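Local coordinates for protein bottromycin amidohydrolase (Streptomyces purpureus, PDB 6I5S) that acts as the thiazoline-specific gatekeeper amidohydrolase of bottromycin biosynthesis, probably hydrolysing an amide bond in a thiazoline-bearing precursor at a two-zinc centre, at residues Trp246-Ala250 against Arg321-Leu325; Ala341-Val345 against Asp384-Val388. One frame throughout, in Å; residues are numbered along the deposited sequence.

Contact 1. Residues Trp246-Ala250 against Arg321-Leu325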
# COMPACT_ATOMS: atom_id res chain seq x y z
N TRP A 246 -8.83 12.33 -20.20
CA TRP A 246 -7.60 13.08 -19.97
C TRP A 246 -7.77 14.55 -20.32
O TRP A 246 -7.16 15.41 -19.67
CB TRP A 246 -6.45 12.40 -20.75
CG TRP A 246 -6.32 10.91 -20.24
CD1 TRP A 246 -6.79 9.77 -20.87
CD2 TRP A 246 -5.77 10.45 -19.00
NE1 TRP A 246 -6.54 8.67 -20.12
CE2 TRP A 246 -5.93 9.06 -18.96
CE3 TRP A 246 -5.16 11.09 -17.92
CZ2 TRP A 246 -5.52 8.32 -17.89
CZ3 TRP A 246 -4.74 10.35 -16.88
CH2 TRP A 246 -4.93 8.97 -16.85
N ASP A 247 -8.64 14.86 -21.29
CA ASP A 247 -9.11 16.23 -21.49
C ASP A 247 -9.77 16.78 -20.22
O ASP A 247 -9.56 17.93 -19.84
CB ASP A 247 -10.12 16.28 -22.65
CG ASP A 247 -9.49 16.02 -24.00
OD1 ASP A 247 -8.24 16.00 -24.11
OD2 ASP A 247 -10.26 15.83 -24.96
N ALA A 248 -10.62 15.98 -19.58
CA ALA A 248 -11.26 16.42 -18.35
C ALA A 248 -10.24 16.64 -17.24
O ALA A 248 -10.34 17.59 -16.46
CB ALA A 248 -12.30 15.36 -17.92
N LEU A 249 -9.25 15.78 -17.15
CA LEU A 249 -8.22 16.00 -16.14
C LEU A 249 -7.42 17.25 -16.49
O LEU A 249 -7.15 18.09 -15.63
CB LEU A 249 -7.31 14.77 -16.00
CG LEU A 249 -6.15 14.86 -15.03
CD1 LEU A 249 -6.68 15.04 -13.61
CD2 LEU A 249 -5.19 13.61 -15.08
N ALA A 250 -7.03 17.40 -17.77
CA ALA A 250 -6.34 18.62 -18.19
C ALA A 250 -7.14 19.87 -17.84
O ALA A 250 -6.58 20.85 -17.35
CB ALA A 250 -6.07 18.57 -19.69
N ARG A 321 1.59 13.39 -23.28
CA ARG A 321 0.68 14.38 -22.71
C ARG A 321 0.12 13.86 -21.39
O ARG A 321 0.03 14.59 -20.41
CB ARG A 321 -0.46 14.71 -23.68
CG ARG A 321 -1.43 15.74 -23.15
CD ARG A 321 -2.57 15.98 -24.13
NE ARG A 321 -3.68 15.03 -23.95
CZ ARG A 321 -4.89 15.33 -23.46
NH1 ARG A 321 -5.80 14.38 -23.36
NH2 ARG A 321 -5.19 16.57 -23.09
N ARG A 322 -0.31 12.60 -21.38
CA ARG A 322 -0.88 12.04 -20.15
C ARG A 322 0.16 11.93 -19.06
O ARG A 322 -0.12 12.21 -17.88
CB ARG A 322 -1.50 10.69 -20.45
CG ARG A 322 -2.64 10.81 -21.45
CD ARG A 322 -3.19 9.42 -21.72
NE ARG A 322 -4.19 9.44 -22.79
CZ ARG A 322 -4.84 8.36 -23.22
NH1 ARG A 322 -4.60 7.17 -22.66
NH2 ARG A 322 -5.73 8.46 -24.18
N GLY A 323 1.40 11.53 -19.41
CA GLY A 323 2.44 11.48 -18.41
C GLY A 323 2.69 12.82 -17.74
O GLY A 323 2.89 12.89 -16.52
N ALA A 324 2.67 13.91 -18.54
CA ALA A 324 2.81 15.25 -17.97
C ALA A 324 1.68 15.59 -17.00
O ALA A 324 1.91 16.32 -16.02
CB ALA A 324 2.86 16.29 -19.09
N LEU A 325 0.47 15.12 -17.27
CA LEU A 325 -0.62 15.37 -16.31
C LEU A 325 -0.37 14.64 -14.98
O LEU A 325 -0.61 15.17 -13.90
CB LEU A 325 -1.97 14.97 -16.92
CG LEU A 325 -2.37 15.72 -18.20
CD1 LEU A 325 -3.61 15.09 -18.79
CD2 LEU A 325 -2.60 17.16 -17.92
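This is an oblique helix-helix contact, partly buried and about 24 Å (centre to centre) from the middle of the chain, between the short helix 245-254 and the long helix 316-338. The local axes approach to 10.6 Å at 42°, a spacing wide enough for large side chains. L325 fills the gap between W246, L249 and A250: its CD1 lies 3.7 Å from W246 O, its CB 4.0 Å from L249 CD2 and its CD2 4.1 Å from A250 CB. A branched leucine suits this place, while the small A250 presents little more than a methyl group to it. W246 offers a ring face to R322, whose CD stands 3.6 Å from the centroid of the five-membered ring, almost on its normal, in a CH-pi contact. R322 NE, over the same face at 3.2 Å from W246 CD1, forms a salt bridge with E318, while NH1 donates to T280 O. At the solvent-facing margin, R321 NH1 forms a salt bridge with D247 OD1 at 3.0 Å, though the hydrogen bond is weak in angle; R321 NE also pairs with E318. An apolar centre of W246, L249, A250 and L325 is thus flanked by two arginines whose charges D247 and E318 balance.

Contact 2. Residues Ala341-Val345 against Asp384-Val388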
# COMPACT_ATOMS: atom_id res chain seq x y z
N ALA A 341 -0.39 18.54 4.83
CA ALA A 341 -1.05 17.26 4.64
C ALA A 341 -0.07 16.12 4.95
O ALA A 341 1.15 16.27 4.90
CB ALA A 341 -1.55 17.06 3.20
N ARG A 342 -0.63 14.97 5.25
CA ARG A 342 0.13 13.82 5.71
C ARG A 342 0.04 12.79 4.60
O ARG A 342 -0.93 12.04 4.48
CB ARG A 342 -0.38 13.32 7.09
CG ARG A 342 -0.23 14.39 8.18
CD ARG A 342 -0.84 13.97 9.52
NE ARG A 342 0.08 13.02 10.14
CZ ARG A 342 -0.12 12.47 11.34
NH1 ARG A 342 -1.18 12.81 12.07
NH2 ARG A 342 0.75 11.60 11.81
N LEU A 343 1.08 12.70 3.81
CA LEU A 343 1.05 11.81 2.66
C LEU A 343 1.25 10.35 3.08
O LEU A 343 1.88 10.05 4.10
CB LEU A 343 2.11 12.18 1.65
CG LEU A 343 1.84 13.45 0.87
CD1 LEU A 343 3.10 13.73 -0.02
CD2 LEU A 343 0.65 13.35 0.03
N LEU A 344 0.71 9.46 2.26
CA LEU A 344 0.82 8.00 2.42
C LEU A 344 1.28 7.42 1.10
O LEU A 344 1.07 7.99 0.02
CB LEU A 344 -0.55 7.37 2.84
CG LEU A 344 -1.18 7.94 4.10
CD1 LEU A 344 -2.65 7.47 4.21
CD2 LEU A 344 -0.37 7.43 5.31
N VAL A 345 1.88 6.24 1.18
CA VAL A 345 2.40 5.54 0.02
C VAL A 345 1.49 4.36 -0.26
O VAL A 345 1.56 3.34 0.45
CB VAL A 345 3.84 5.07 0.23
CG1 VAL A 345 4.32 4.45 -1.00
CG2 VAL A 345 4.75 6.18 0.68
N ASP A 384 3.50 7.63 9.43
CA ASP A 384 2.19 8.24 9.20
C ASP A 384 1.17 7.21 8.77
O ASP A 384 -0.03 7.38 9.02
CB ASP A 384 2.32 9.35 8.16
CG ASP A 384 2.61 10.71 8.79
OD1 ASP A 384 2.85 10.76 10.00
OD2 ASP A 384 2.56 11.73 8.08
N ALA A 385 1.62 6.11 8.16
CA ALA A 385 0.68 5.02 7.85
C ALA A 385 0.25 4.29 9.12
O ALA A 385 -0.92 3.92 9.27
CB ALA A 385 1.29 4.05 6.85
N TYR A 386 1.15 4.07 10.05
CA TYR A 386 0.70 3.46 11.30
C TYR A 386 -0.29 4.37 12.00
O TYR A 386 -1.28 3.93 12.57
CB TYR A 386 1.89 3.16 12.21
CG TYR A 386 2.81 2.09 11.59
CD1 TYR A 386 2.30 0.85 11.24
CD2 TYR A 386 4.16 2.33 11.35
CE1 TYR A 386 3.09 -0.13 10.67
CE2 TYR A 386 4.99 1.34 10.76
CZ TYR A 386 4.43 0.12 10.42
OH TYR A 386 5.18 -0.91 9.87
N ASP A 387 -0.08 5.69 11.90
CA ASP A 387 -1.05 6.63 12.51
C ASP A 387 -2.42 6.59 11.83
O ASP A 387 -3.46 6.58 12.52
CB ASP A 387 -0.50 8.07 12.50
CG ASP A 387 0.48 8.32 13.61
OD1 ASP A 387 0.69 7.43 14.46
OD2 ASP A 387 1.05 9.43 13.65
N VAL A 388 -2.44 6.55 10.50
CA VAL A 388 -3.74 6.55 9.81
C VAL A 388 -4.51 5.27 10.09
O VAL A 388 -5.76 5.25 10.06
CB VAL A 388 -3.55 6.76 8.28
CG1 VAL A 388 -3.13 5.49 7.54
CG2 VAL A 388 -4.86 7.34 7.71
O HOH W 1 -1.55 11.27 14.59
O HOH W 2 3.56 11.58 5.52
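A single arginine side chain on a strand meets two aspartates one turn apart on a helix. R342 NH2 donates to D384 OD1 and to D387 OD2, each at 2.9 Å, and both pairs are salt bridges; R342 NE adds a weak, longer bond of 3.5 Å to D384 OD2, so that D384 faces the edge of the guanidinium with both oxygens. Arginine suits the place because its planar group has several donors in one plane, and the i, i+3 spacing turns both carboxylates to the same side of the helix. Two waters extend the network. Water 1 accepts from R342 NH1 at 3.0 Å and donates weakly to D387 OD2 at 3.3 Å, while water 2 joins L343 O at 2.7 Å to D384 OD2 at 2.8 Å, tying the strand backbone to the same acid. Beside this polar patch lies an apolar one: L344 CD2 is 4.1 Å from A385 CB, where a small residue lets the helix come close, and L344 CD1 is 3.9 Å from V388 CG1. The CA-to-CB bond of L343 points away from the helix, and its side chain touches L372. Strand 342-343 runs parallel to strand 268-270, with R342 and L344 hydrogen-bonded to V269, and just past it V345 bonds to A93 of strand 84-95. This is consistent with the last strand of an amidohydrolase barrel, leading to the zinc ligand D348 and closing on the first, while helix 383-388 packs outside it, with V388 also resting on F268.

How the contacts relate
The two contacts follow one another in series, neither nesting nor crossing. Contact 1 closes a loop of 70 residues that runs from helix 245-254 through strand 268-270 and several helices to helix 316-338. That long helix then carries the chain to strand 342-343, where contact 2 opens; its 38-residue loop includes the zinc ligand D348 and helices 358-369 and 374-381 before ending at helix 383-388. Their centres are 27 Å apart and their nearest atoms about 14 Å, so they do not touch. Contact 1 ties peripheral helices together, contact 2 ties the sheet to an outer helix, and helix 316-338 links the two regions.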